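Local structure of SusD family protein (Bacteroides uniformis, 7KV1) at residues A[249-261]-A[408-422]. The protein probably binds beta-glucans at the bacterial cell surface, as a SusD-family glycan-binding protein of a human gut Bacteroides. Numbering follows the deposited sequence.
Sequences RFSKALGYMKELI and YAETLLNAAELSLRT. With NCO (cobalt hexammine(III)), chain C.
Phe250 buries the most surface here, its ring edge turned to Arg421 and Thr422. Phe250 CZ sits over one guanidinium face, 3.4 Å from Arg421 NH2. The planes are 66° apart and Arg421 NH2 lies near the ring plane, so the ring's edge meets the guanidinium's face. Glu417 OE2 lies in the guanidinium plane, 2.8 Å from Arg421 NH1 in a salt bridge, while Arg421 NH2 bonds to Asn245, both fixing the group's rotation. A leucine in place of Arg421 would take the flat group from the Phe250 edge and probably leave Glu417 and Asn245 without that partner, Glu417 still having Arg474. Leu418 is a knob among Phe250, Ala253, Leu254 and Met257, its CD1 3.8 Å from Ala253 CB and its CD2 obliquely 3.9 Å from Phe250 CD1. Leu254, CG anti to the backbone N (chi1 -179°), sends CD1 to within 3.6 Å of Ala415 O and CD2 to Ser419. Ile261 O accepts hydrogen bonds from three ammines of cobalt hexammine(III), and Tyr408 OH one from N5. The axes of helix 250-261 and helix 408-420 approach to 9.0 Å with directions 142° apart: antiparallel packing, consistent with the TPR-like helical scaffold of SusD proteins.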
loop_
_atom_site.group_PDB
_atom_site.type_symbol
_atom_site.label_atom_id
_atom_site.label_comp_id
_atom_site.label_asym_id
_atom_site.label_seq_id
_atom_site.Cartn_x
_atom_site.Cartn_y
_atom_site.Cartn_z
ATOM N N ARG A 249 -0.034 -19.998 -9.333
ATOM C CA ARG A 249 1.235 -19.226 -9.236
ATOM C C ARG A 249 1.797 -19.164 -7.814
ATOM O O ARG A 249 2.804 -18.458 -7.652
ATOM C CB ARG A 249 0.998 -17.839 -9.835
ATOM C CG ARG A 249 1.034 -17.846 -11.359
ATOM C CD ARG A 249 0.833 -16.454 -11.906
ATOM N NE ARG A 249 0.960 -16.327 -13.365
ATOM C CZ ARG A 249 -0.047 -16.327 -14.251
ATOM N NH1 ARG A 249 -1.302 -16.487 -13.867
ATOM N NH2 ARG A 249 0.210 -16.103 -15.532
ATOM N N PHE A 250 1.228 -19.878 -6.833
ATOM C CA PHE A 250 1.675 -19.806 -5.419
ATOM C C PHE A 250 3.127 -20.284 -5.302
ATOM O O PHE A 250 3.934 -19.629 -4.663
ATOM C CB PHE A 250 0.772 -20.597 -4.475
ATOM C CG PHE A 250 -0.555 -19.969 -4.143
ATOM C CD1 PHE A 250 -0.938 -18.736 -4.658
ATOM C CD2 PHE A 250 -1.437 -20.637 -3.320
ATOM C CE1 PHE A 250 -2.174 -18.192 -4.364
ATOM C CE2 PHE A 250 -2.679 -20.093 -3.022
ATOM C CZ PHE A 250 -3.054 -18.877 -3.559
ATOM N N SER A 251 3.459 -21.429 -5.900
ATOM C CA SER A 251 4.837 -21.991 -5.853
ATOM C C SER A 251 5.859 -21.018 -6.462
ATOM O O SER A 251 6.958 -20.865 -5.917
ATOM C CB SER A 251 4.874 -23.338 -6.532
ATOM O OG SER A 251 4.071 -24.238 -5.775
ATOM N N LYS A 252 5.556 -20.415 -7.600
ATOM C CA LYS A 252 6.488 -19.447 -8.211
ATOM C C LYS A 252 6.633 -18.246 -7.270
ATOM O O LYS A 252 7.762 -17.790 -7.064
ATOM C CB LYS A 252 5.959 -19.054 -9.583
ATOM C CG LYS A 252 6.924 -18.310 -10.467
ATOM C CD LYS A 252 6.485 -18.421 -11.916
ATOM C CE LYS A 252 7.094 -17.362 -12.795
ATOM N NZ LYS A 252 6.466 -17.360 -14.136
ATOM N N ALA A 253 5.532 -17.704 -6.736
ATOM C CA ALA A 253 5.619 -16.535 -5.835
ATOM C C ALA A 253 6.489 -16.899 -4.622
ATOM O O ALA A 253 7.354 -16.063 -4.190
ATOM C CB ALA A 253 4.249 -16.067 -5.438
ATOM N N LEU A 254 6.284 -18.101 -4.086
ATOM C CA LEU A 254 7.080 -18.617 -2.934
ATOM C C LEU A 254 8.556 -18.634 -3.299
ATOM O O LEU A 254 9.359 -18.124 -2.531
ATOM C CB LEU A 254 6.591 -20.013 -2.591
ATOM C CG LEU A 254 7.286 -20.695 -1.420
ATOM C CD1 LEU A 254 7.369 -19.740 -0.233
ATOM C CD2 LEU A 254 6.510 -21.957 -1.061
ATOM N N GLY A 255 8.883 -19.162 -4.475
ATOM C CA GLY A 255 10.260 -19.163 -5.010
ATOM C C GLY A 255 10.857 -17.772 -4.967
ATOM O O GLY A 255 11.983 -17.621 -4.459
ATOM N N TYR A 256 10.120 -16.753 -5.392
ATOM C CA TYR A 256 10.646 -15.365 -5.422
ATOM C C TYR A 256 10.875 -14.865 -4.001
ATOM O O TYR A 256 11.908 -14.220 -3.765
ATOM C CB TYR A 256 9.730 -14.431 -6.201
ATOM C CG TYR A 256 9.620 -14.723 -7.679
ATOM C CD1 TYR A 256 10.717 -15.143 -8.409
ATOM C CD2 TYR A 256 8.428 -14.568 -8.362
ATOM C CE1 TYR A 256 10.639 -15.421 -9.762
ATOM C CE2 TYR A 256 8.343 -14.796 -9.729
ATOM C CZ TYR A 256 9.451 -15.224 -10.438
ATOM O OH TYR A 256 9.393 -15.487 -11.789
ATOM N N MET A 257 9.935 -15.136 -3.091
ATOM C CA MET A 257 10.089 -14.769 -1.664
ATOM C C MET A 257 11.340 -15.461 -1.092
ATOM O O MET A 257 12.135 -14.756 -0.452
ATOM C CB MET A 257 8.845 -15.102 -0.844
ATOM C CG MET A 257 7.609 -14.390 -1.335
ATOM S SD MET A 257 7.672 -12.604 -1.260
ATOM C CE MET A 257 8.276 -12.163 -2.891
ATOM N N LYS A 258 11.546 -16.756 -1.356
ATOM C CA LYS A 258 12.738 -17.508 -0.863
ATOM C C LYS A 258 14.038 -16.969 -1.460
ATOM O O LYS A 258 15.040 -17.024 -0.747
ATOM C CB LYS A 258 12.586 -19.003 -1.131
ATOM C CG LYS A 258 11.618 -19.644 -0.155
ATOM C CD LYS A 258 11.139 -21.007 -0.559
ATOM C CE LYS A 258 12.150 -22.107 -0.346
ATOM N NZ LYS A 258 11.470 -23.386 -0.649
ATOM N N GLU A 259 14.041 -16.435 -2.685
ATOM C CA GLU A 259 15.258 -15.755 -3.200
ATOM C C GLU A 259 15.589 -14.569 -2.288
ATOM O O GLU A 259 16.759 -14.319 -2.092
ATOM C CB GLU A 259 15.105 -15.178 -4.607
ATOM C CG GLU A 259 14.830 -16.211 -5.667
ATOM C CD GLU A 259 14.781 -15.600 -7.065
ATOM O OE1 GLU A 259 15.630 -14.732 -7.375
ATOM O OE2 GLU A 259 13.871 -15.988 -7.827
ATOM N N LEU A 260 14.602 -13.792 -1.832
ATOM C CA LEU A 260 14.901 -12.610 -0.988
ATOM C C LEU A 260 15.350 -13.100 0.394
ATOM O O LEU A 260 16.268 -12.503 0.951
ATOM C CB LEU A 260 13.659 -11.714 -0.887
ATOM C CG LEU A 260 13.215 -11.088 -2.205
ATOM C CD1 LEU A 260 12.019 -10.191 -1.982
ATOM C CD2 LEU A 260 14.367 -10.361 -2.884
ATOM N N ILE A 261 14.689 -14.128 0.932
ATOM C CA ILE A 261 15.059 -14.753 2.239
ATOM C C ILE A 261 16.471 -15.372 2.128
ATOM O O ILE A 261 17.191 -15.350 3.124
ATOM C CB ILE A 261 13.957 -15.745 2.658
ATOM C CG1 ILE A 261 12.637 -15.013 2.909
ATOM C CG2 ILE A 261 14.350 -16.556 3.872
ATOM C CD1 ILE A 261 11.448 -15.916 2.997
ATOM N N TYR A 408 10.758 -6.220 4.251
ATOM C CA TYR A 408 11.151 -7.644 4.326
ATOM C C TYR A 408 10.280 -8.405 5.355
ATOM O O TYR A 408 10.199 -9.634 5.198
ATOM C CB TYR A 408 12.653 -7.732 4.599
ATOM C CG TYR A 408 13.226 -9.115 4.746
ATOM C CD1 TYR A 408 13.385 -9.956 3.652
ATOM C CD2 TYR A 408 13.611 -9.587 5.986
ATOM C CE1 TYR A 408 13.934 -11.219 3.798
ATOM C CE2 TYR A 408 14.188 -10.838 6.144
ATOM C CZ TYR A 408 14.321 -11.666 5.052
ATOM O OH TYR A 408 14.871 -12.899 5.205
ATOM N N ALA A 409 9.643 -7.753 6.339
ATOM C CA ALA A 409 8.650 -8.429 7.217
ATOM C C ALA A 409 7.549 -9.053 6.345
ATOM O O ALA A 409 7.162 -10.213 6.575
ATOM C CB ALA A 409 8.078 -7.501 8.269
ATOM N N GLU A 410 7.128 -8.342 5.297
ATOM C CA GLU A 410 6.086 -8.825 4.371
ATOM C C GLU A 410 6.617 -9.968 3.488
ATOM O O GLU A 410 5.849 -10.898 3.185
ATOM C CB GLU A 410 5.507 -7.644 3.586
ATOM C CG GLU A 410 4.261 -8.022 2.854
ATOM C CD GLU A 410 3.542 -6.947 2.066
ATOM O OE1 GLU A 410 4.035 -5.797 1.969
ATOM O OE2 GLU A 410 2.418 -7.260 1.639
ATOM N N THR A 411 7.888 -9.934 3.088
ATOM C CA THR A 411 8.554 -11.083 2.414
ATOM C C THR A 411 8.378 -12.339 3.279
ATOM O O THR A 411 7.918 -13.372 2.749
ATOM C CB THR A 411 10.026 -10.776 2.115
ATOM O OG1 THR A 411 10.150 -9.474 1.522
ATOM C CG2 THR A 411 10.633 -11.848 1.241
ATOM N N LEU A 412 8.694 -12.259 4.577
ATOM C CA LEU A 412 8.683 -13.452 5.465
ATOM C C LEU A 412 7.237 -13.931 5.606
ATOM O O LEU A 412 7.003 -15.146 5.454
ATOM C CB LEU A 412 9.313 -13.106 6.821
ATOM C CG LEU A 412 10.829 -12.886 6.817
ATOM C CD1 LEU A 412 11.252 -12.180 8.090
ATOM C CD2 LEU A 412 11.613 -14.196 6.665
ATOM N N LEU A 413 6.289 -13.018 5.832
ATOM C CA LEU A 413 4.870 -13.389 6.055
ATOM C C LEU A 413 4.237 -13.875 4.745
ATOM O O LEU A 413 3.399 -14.804 4.811
ATOM C CB LEU A 413 4.110 -12.239 6.714
ATOM C CG LEU A 413 4.583 -11.861 8.124
ATOM C CD1 LEU A 413 3.787 -10.705 8.678
ATOM C CD2 LEU A 413 4.480 -13.018 9.105
ATOM N N ASN A 414 4.630 -13.299 3.603
ATOM C CA ASN A 414 4.207 -13.793 2.279
ATOM C C ASN A 414 4.673 -15.246 2.150
ATOM O O ASN A 414 3.882 -16.110 1.788
ATOM C CB ASN A 414 4.807 -12.974 1.128
ATOM C CG ASN A 414 4.131 -11.644 0.851
ATOM O OD1 ASN A 414 3.099 -11.330 1.435
ATOM N ND2 ASN A 414 4.736 -10.850 -0.021
ATOM N N ALA A 415 5.950 -15.481 2.370
ATOM C CA ALA A 415 6.568 -16.824 2.236
ATOM C C ALA A 415 5.879 -17.817 3.186
ATOM O O ALA A 415 5.537 -18.944 2.766
ATOM C CB ALA A 415 8.018 -16.699 2.524
ATOM N N ALA A 416 5.658 -17.439 4.438
ATOM C CA ALA A 416 5.051 -18.382 5.408
ATOM C C ALA A 416 3.674 -18.787 4.894
ATOM O O ALA A 416 3.363 -19.981 4.853
ATOM C CB ALA A 416 5.005 -17.789 6.785
ATOM N N GLU A 417 2.885 -17.836 4.422
ATOM C CA GLU A 417 1.528 -18.151 3.954
ATOM C C GLU A 417 1.623 -19.024 2.702
ATOM O O GLU A 417 0.858 -19.987 2.611
ATOM C CB GLU A 417 0.730 -16.872 3.687
ATOM C CG GLU A 417 -0.599 -17.121 3.020
ATOM C CD GLU A 417 -1.450 -15.879 2.807
ATOM O OE1 GLU A 417 -1.154 -14.796 3.431
ATOM O OE2 GLU A 417 -2.363 -15.983 1.974
ATOM N N LEU A 418 2.487 -18.671 1.747
ATOM C CA LEU A 418 2.533 -19.368 0.452
ATOM C C LEU A 418 3.011 -20.812 0.688
ATOM O O LEU A 418 2.470 -21.748 0.028
ATOM C CB LEU A 418 3.418 -18.585 -0.525
ATOM C CG LEU A 418 2.834 -17.280 -1.071
ATOM C CD1 LEU A 418 3.917 -16.432 -1.688
ATOM C CD2 LEU A 418 1.728 -17.533 -2.083
ATOM N N SER A 419 3.936 -21.010 1.630
ATOM C CA SER A 419 4.423 -22.355 2.000
ATOM C C SER A 419 3.225 -23.144 2.531
ATOM O O SER A 419 2.931 -24.257 2.002
ATOM C CB SER A 419 5.550 -22.266 2.999
ATOM O OG SER A 419 5.851 -23.525 3.553
ATOM N N LEU A 420 2.510 -22.596 3.512
ATOM C CA LEU A 420 1.374 -23.341 4.092
ATOM C C LEU A 420 0.338 -23.617 3.011
ATOM O O LEU A 420 -0.284 -24.669 3.096
ATOM C CB LEU A 420 0.792 -22.576 5.274
ATOM C CG LEU A 420 1.757 -22.411 6.445
ATOM C CD1 LEU A 420 1.198 -21.414 7.437
ATOM C CD2 LEU A 420 2.078 -23.751 7.094
ATOM N N ARG A 421 0.138 -22.740 2.031
ATOM C CA ARG A 421 -0.977 -22.999 1.078
ATOM C C ARG A 421 -0.507 -23.859 -0.102
ATOM O O ARG A 421 -1.321 -24.078 -0.999
ATOM C CB ARG A 421 -1.633 -21.703 0.609
ATOM C CG ARG A 421 -2.212 -20.878 1.738
ATOM C CD ARG A 421 -2.702 -19.513 1.339
ATOM N NE ARG A 421 -3.818 -19.560 0.419
ATOM C CZ ARG A 421 -4.330 -18.490 -0.195
ATOM N NH1 ARG A 421 -3.839 -17.270 0.019
ATOM N NH2 ARG A 421 -5.332 -18.652 -1.028
ATOM N N THR A 422 0.736 -24.338 -0.120
ATOM C CA THR A 422 1.226 -25.271 -1.162
ATOM C C THR A 422 1.659 -26.586 -0.488
ATOM O O THR A 422 2.553 -27.250 -1.015
ATOM C CB THR A 422 2.329 -24.595 -1.988
ATOM O OG1 THR A 422 3.383 -24.207 -1.117
ATOM C CG2 THR A 422 1.854 -23.366 -2.740
HETATM CO CO NCO C . 19.079 -13.396 5.659
HETATM N N1 NCO C . 20.452 -12.050 5.081
HETATM N N2 NCO C . 17.740 -14.820 6.059
HETATM N N3 NCO C . 20.284 -14.123 7.170
HETATM N N4 NCO C . 19.866 -14.685 4.392
HETATM N N5 NCO C . 17.840 -12.714 4.187
HETATM N N6 NCO C . 18.292 -12.131 6.957
#